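PDB 4OBI: uncharacterized protein, which is of unknown function but binds zinc in a NusG domain II-like beta domain and is probably held at the membrane by a transmembrane helix. Local coordinates for residues 56-61 against 67-72; 24-29 against 35-40. All blocks are in the same frame, centred on the assembly; numbering follows the deposited sequence.

Overall arrangement
From the N terminus, strands 12-18 and 21-28 form the first hairpin, and the chain then leaves the four-stranded antiparallel sheet for the three-stranded one. Contact 2 (24-29 with 35-40) closes this short passage, so that edge strands of two different sheets face each other through side chains. After strand 46-52, contact 1 (56-61 with 67-72) closes the next loop, where the opposite edge of the three-stranded sheet meets the short helix and the zinc site. The two loops follow in series, neither nested nor crossed, with centres about 13 Å apart. They touch where I56 CD1 packs 3.7 Å from F26 CD2, joining both contacts in the core between the sheets.

Contact 1: 56-61 against 67-72; sequences IRVKEA and VDVRRG. With ZN (zinc ion), chain C.
V58 and V69 meet through their methyls, V58 CG1 lying 3.9 Å from V69 CG2, the side chains at about a right angle. In V69, CG1 stands anti to the backbone N (chi1 174°), which brings this methyl to K59 O while CG2 reaches the backbone of E60 and A61 and the CB of A61. Compact, branched valines suit this close approach of helix to strand; the CA of V69 comes 3.5 Å from V58 O in a nearly straight CA-H...O contact. Water completes the join: one molecule accepts from V58 N and donates to D68 O and G72 O, and another donates to V58 O and V69 O. G72 is the first residue past the helix to leave helical angles, with a positive phi that glycine adopts easily; G72 O lies 3.7 Å from CB of R57, whose guanidinium turns away to E50. In D68, chi1 of 49° puts CG between the backbone N and carbonyl carbon, placing OD1 on zinc at 2.0 Å and OD2 3.3 Å from V58 CG1. Second-shell N47 hydrogen-bonds OD2 and probably helps set the carboxylate. With C63, C84 and a water, D68 completes a four-ligand zinc site beside a sheet edge.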
# COMPACT_ATOMS: atom_id res chain seq x y z
N ILE A 56 -1.80 2.72 6.57
CA ILE A 56 -1.19 1.73 5.71
C ILE A 56 0.16 2.21 5.20
O ILE A 56 0.36 3.41 4.98
CB ILE A 56 -2.14 1.39 4.53
CG1 ILE A 56 -1.60 0.21 3.73
CG2 ILE A 56 -2.37 2.61 3.64
CD1 ILE A 56 -2.62 -0.40 2.78
N ARG A 57 1.08 1.28 5.03
CA ARG A 57 2.39 1.58 4.44
C ARG A 57 2.96 0.39 3.70
O ARG A 57 2.43 -0.72 3.80
CB ARG A 57 3.37 2.02 5.53
CG ARG A 57 3.78 0.92 6.50
CD ARG A 57 4.94 1.35 7.39
NE ARG A 57 5.27 0.34 8.39
CZ ARG A 57 6.16 0.50 9.37
NH1 ARG A 57 6.85 1.63 9.47
NH2 ARG A 57 6.37 -0.48 10.25
N VAL A 58 4.03 0.64 2.96
CA VAL A 58 4.91 -0.42 2.50
C VAL A 58 6.02 -0.53 3.54
O VAL A 58 6.78 0.41 3.74
CB VAL A 58 5.48 -0.14 1.10
CG1 VAL A 58 6.45 -1.24 0.69
CG2 VAL A 58 4.36 -0.00 0.08
N LYS A 59 6.06 -1.67 4.23
CA LYS A 59 7.01 -1.91 5.31
C LYS A 59 8.41 -2.26 4.80
O LYS A 59 9.42 -1.93 5.42
CB LYS A 59 6.51 -3.05 6.20
CG LYS A 59 7.39 -3.33 7.40
CD LYS A 59 6.74 -4.34 8.33
CE LYS A 59 7.68 -4.71 9.46
NZ LYS A 59 7.04 -5.70 10.36
N GLU A 60 8.44 -2.95 3.67
CA GLU A 60 9.66 -3.56 3.17
C GLU A 60 9.49 -3.77 1.67
O GLU A 60 8.38 -4.01 1.20
CB GLU A 60 9.88 -4.90 3.90
CG GLU A 60 11.16 -5.64 3.54
CD GLU A 60 11.26 -7.00 4.23
OE1 GLU A 60 10.90 -7.10 5.42
OE2 GLU A 60 11.72 -7.96 3.57
N ALA A 61 10.59 -3.68 0.93
CA ALA A 61 10.59 -3.92 -0.52
C ALA A 61 12.00 -4.17 -1.03
O ALA A 61 12.97 -3.94 -0.30
CB ALA A 61 9.98 -2.73 -1.24
N VAL A 67 11.81 4.02 -2.28
CA VAL A 67 11.09 5.30 -2.11
C VAL A 67 9.74 5.09 -1.40
O VAL A 67 9.37 5.85 -0.49
CB VAL A 67 10.94 6.02 -3.47
CG1 VAL A 67 9.81 7.04 -3.45
CG2 VAL A 67 12.25 6.72 -3.82
N ASP A 68 9.03 4.04 -1.79
CA ASP A 68 7.74 3.69 -1.18
C ASP A 68 7.89 3.32 0.29
O ASP A 68 7.09 3.74 1.12
CB ASP A 68 7.00 2.60 -1.96
CG ASP A 68 7.87 1.40 -2.28
OD1 ASP A 68 8.99 1.59 -2.78
OD2 ASP A 68 7.42 0.26 -2.03
N VAL A 69 8.93 2.57 0.63
CA VAL A 69 9.25 2.28 2.03
C VAL A 69 9.54 3.57 2.81
O VAL A 69 9.06 3.77 3.94
CB VAL A 69 10.43 1.29 2.14
CG1 VAL A 69 10.87 1.10 3.59
CG2 VAL A 69 10.06 -0.05 1.54
N ARG A 70 10.33 4.46 2.22
CA ARG A 70 10.77 5.67 2.91
C ARG A 70 9.63 6.67 3.11
O ARG A 70 9.66 7.46 4.04
CB ARG A 70 11.94 6.31 2.15
CG ARG A 70 13.21 5.46 2.20
CD ARG A 70 14.06 5.67 0.97
NE ARG A 70 14.47 7.07 0.86
CZ ARG A 70 14.97 7.62 -0.24
NH1 ARG A 70 15.12 6.91 -1.36
NH2 ARG A 70 15.31 8.90 -0.23
N ARG A 71 8.62 6.61 2.24
CA ARG A 71 7.40 7.43 2.34
C ARG A 71 6.62 7.18 3.64
O ARG A 71 6.05 8.10 4.21
CB ARG A 71 6.52 7.17 1.11
CG ARG A 71 5.13 7.80 1.13
CD ARG A 71 5.16 9.24 0.65
NE ARG A 71 3.80 9.76 0.47
CZ ARG A 71 3.04 10.25 1.44
NH1 ARG A 71 3.48 10.29 2.70
NH2 ARG A 71 1.83 10.71 1.15
N GLY A 72 6.60 5.93 4.12
CA GLY A 72 5.92 5.60 5.36
C GLY A 72 4.40 5.61 5.25
O GLY A 72 3.86 5.40 4.17
ZN ZN C . 9.79 0.85 -4.49
O HOH W 1 4.91 3.35 2.60
O HOH W 2 7.69 2.19 5.62
O HOH W 3 10.33 2.62 -5.18

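Contact 2: 24-29 against 35-40; sequences KVFDLK and YTYKYE
Y35 reaches across to F26 with its phenol end, OH lying 3.4 Å from F26 CD1 at the edge of the phenylalanine ring. Its CE2 touches the same carbon. The hydroxyl is also linked through a water to D27 O, which suits tyrosine to this margin: ring against the core residue, OH in a polar bridge. Two residues on, Y37 is the next to face strand 24-28. Its CG is anti to the backbone N (chi1 173°), which presents a ring face to the incoming edge of F26. This edge-to-face pair has centroids 5.8 Å apart and planes at 74°. Y37 CB meanwhile packs 4.0 Å from F26 CE1. Beside them the aliphatic part of K24, bent at chi2 (77°), lays CG over one face of F26, offset toward the rim, a contact within the strand. It brings CE 3.8 Å from Y37 CE2, a use of lysine's long methylene chain that suits a partly exposed border. L16 touches both F26 and Y37, and V51 both F26 and Y35. The axes of the two short strand segments come no closer than 11.1 Å, so aromatic and apolar contacts join the sheets here, with water making the polar link.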
# COMPACT_ATOMS: atom_id res chain seq x y z
N LYS A 24 -6.18 -5.54 -4.42
CA LYS A 24 -6.67 -5.60 -3.04
C LYS A 24 -7.25 -4.24 -2.62
O LYS A 24 -6.71 -3.20 -2.98
CB LYS A 24 -5.51 -5.98 -2.11
CG LYS A 24 -5.90 -6.67 -0.82
CD LYS A 24 -6.26 -8.13 -1.04
CE LYS A 24 -6.29 -8.90 0.27
NZ LYS A 24 -7.18 -8.26 1.29
N VAL A 25 -8.34 -4.26 -1.86
CA VAL A 25 -8.84 -3.06 -1.20
C VAL A 25 -8.87 -3.36 0.30
O VAL A 25 -9.48 -4.34 0.72
CB VAL A 25 -10.26 -2.67 -1.68
CG1 VAL A 25 -10.78 -1.46 -0.92
CG2 VAL A 25 -10.26 -2.40 -3.18
N PHE A 26 -8.17 -2.53 1.08
CA PHE A 26 -8.07 -2.71 2.53
C PHE A 26 -8.96 -1.70 3.24
O PHE A 26 -8.88 -0.50 2.99
CB PHE A 26 -6.63 -2.49 3.02
CG PHE A 26 -5.59 -3.32 2.31
CD1 PHE A 26 -5.22 -4.57 2.79
CD2 PHE A 26 -4.94 -2.83 1.19
CE1 PHE A 26 -4.25 -5.33 2.15
CE2 PHE A 26 -3.96 -3.57 0.55
CZ PHE A 26 -3.62 -4.82 1.03
N ASP A 27 -9.79 -2.19 4.15
CA ASP A 27 -10.62 -1.31 4.96
C ASP A 27 -9.72 -0.68 6.02
O ASP A 27 -8.92 -1.35 6.66
CB ASP A 27 -11.78 -2.07 5.58
CG ASP A 27 -12.78 -2.54 4.53
OD1 ASP A 27 -13.10 -1.76 3.61
OD2 ASP A 27 -13.24 -3.70 4.63
N LEU A 28 -9.84 0.64 6.18
CA LEU A 28 -9.01 1.35 7.15
C LEU A 28 -9.88 1.73 8.34
O LEU A 28 -10.55 2.75 8.33
CB LEU A 28 -8.39 2.59 6.50
CG LEU A 28 -7.37 2.32 5.38
CD1 LEU A 28 -6.79 3.63 4.85
CD2 LEU A 28 -6.26 1.39 5.84
N LYS A 29 -9.89 0.87 9.35
CA LYS A 29 -10.72 1.05 10.54
C LYS A 29 -9.86 1.43 11.74
O LYS A 29 -8.87 0.75 12.03
CB LYS A 29 -11.49 -0.24 10.83
N TYR A 35 -1.84 -6.16 10.31
CA TYR A 35 -1.39 -7.33 9.55
C TYR A 35 -0.54 -6.91 8.36
O TYR A 35 -0.51 -5.73 8.01
CB TYR A 35 -2.59 -8.14 9.05
CG TYR A 35 -3.57 -7.33 8.22
CD1 TYR A 35 -4.59 -6.60 8.83
CD2 TYR A 35 -3.48 -7.28 6.83
CE1 TYR A 35 -5.49 -5.85 8.09
CE2 TYR A 35 -4.38 -6.54 6.08
CZ TYR A 35 -5.38 -5.83 6.71
OH TYR A 35 -6.28 -5.09 5.97
N THR A 36 0.14 -7.88 7.76
CA THR A 36 0.92 -7.64 6.56
C THR A 36 0.33 -8.41 5.39
O THR A 36 -0.30 -9.46 5.57
CB THR A 36 2.41 -8.04 6.73
OG1 THR A 36 2.52 -9.42 7.13
CG2 THR A 36 3.08 -7.16 7.78
N TYR A 37 0.52 -7.85 4.20
CA TYR A 37 0.13 -8.48 2.95
C TYR A 37 1.30 -8.34 1.97
O TYR A 37 1.74 -7.24 1.66
CB TYR A 37 -1.11 -7.79 2.37
CG TYR A 37 -1.47 -8.27 0.98
CD1 TYR A 37 -0.90 -7.69 -0.15
CD2 TYR A 37 -2.37 -9.31 0.80
CE1 TYR A 37 -1.22 -8.13 -1.43
CE2 TYR A 37 -2.70 -9.76 -0.47
CZ TYR A 37 -2.13 -9.17 -1.58
OH TYR A 37 -2.46 -9.64 -2.83
N LYS A 38 1.80 -9.47 1.48
CA LYS A 38 2.95 -9.47 0.59
C LYS A 38 2.52 -9.53 -0.87
O LYS A 38 1.88 -10.49 -1.30
CB LYS A 38 3.86 -10.64 0.90
CG LYS A 38 5.12 -10.68 0.04
CD LYS A 38 6.13 -11.69 0.55
CE LYS A 38 5.65 -13.11 0.36
NZ LYS A 38 6.42 -14.08 1.18
N TYR A 39 2.90 -8.51 -1.63
CA TYR A 39 2.89 -8.60 -3.09
C TYR A 39 4.25 -9.13 -3.51
O TYR A 39 5.27 -8.51 -3.21
CB TYR A 39 2.65 -7.25 -3.76
CG TYR A 39 3.04 -7.28 -5.22
CD1 TYR A 39 2.26 -7.96 -6.14
CD2 TYR A 39 4.21 -6.67 -5.66
CE1 TYR A 39 2.63 -8.03 -7.48
CE2 TYR A 39 4.59 -6.73 -7.00
CZ TYR A 39 3.79 -7.41 -7.90
OH TYR A 39 4.15 -7.48 -9.23
N GLU A 40 4.27 -10.26 -4.20
CA GLU A 40 5.52 -10.77 -4.76
C GLU A 40 5.30 -11.31 -6.17
O GLU A 40 4.51 -12.23 -6.38
CB GLU A 40 6.13 -11.85 -3.85
CG GLU A 40 7.53 -12.28 -4.30
CD GLU A 40 8.21 -13.24 -3.33
OE1 GLU A 40 7.74 -13.41 -2.20
OE2 GLU A 40 9.25 -13.82 -3.71
O HOH W 4 -8.18 -3.77 7.69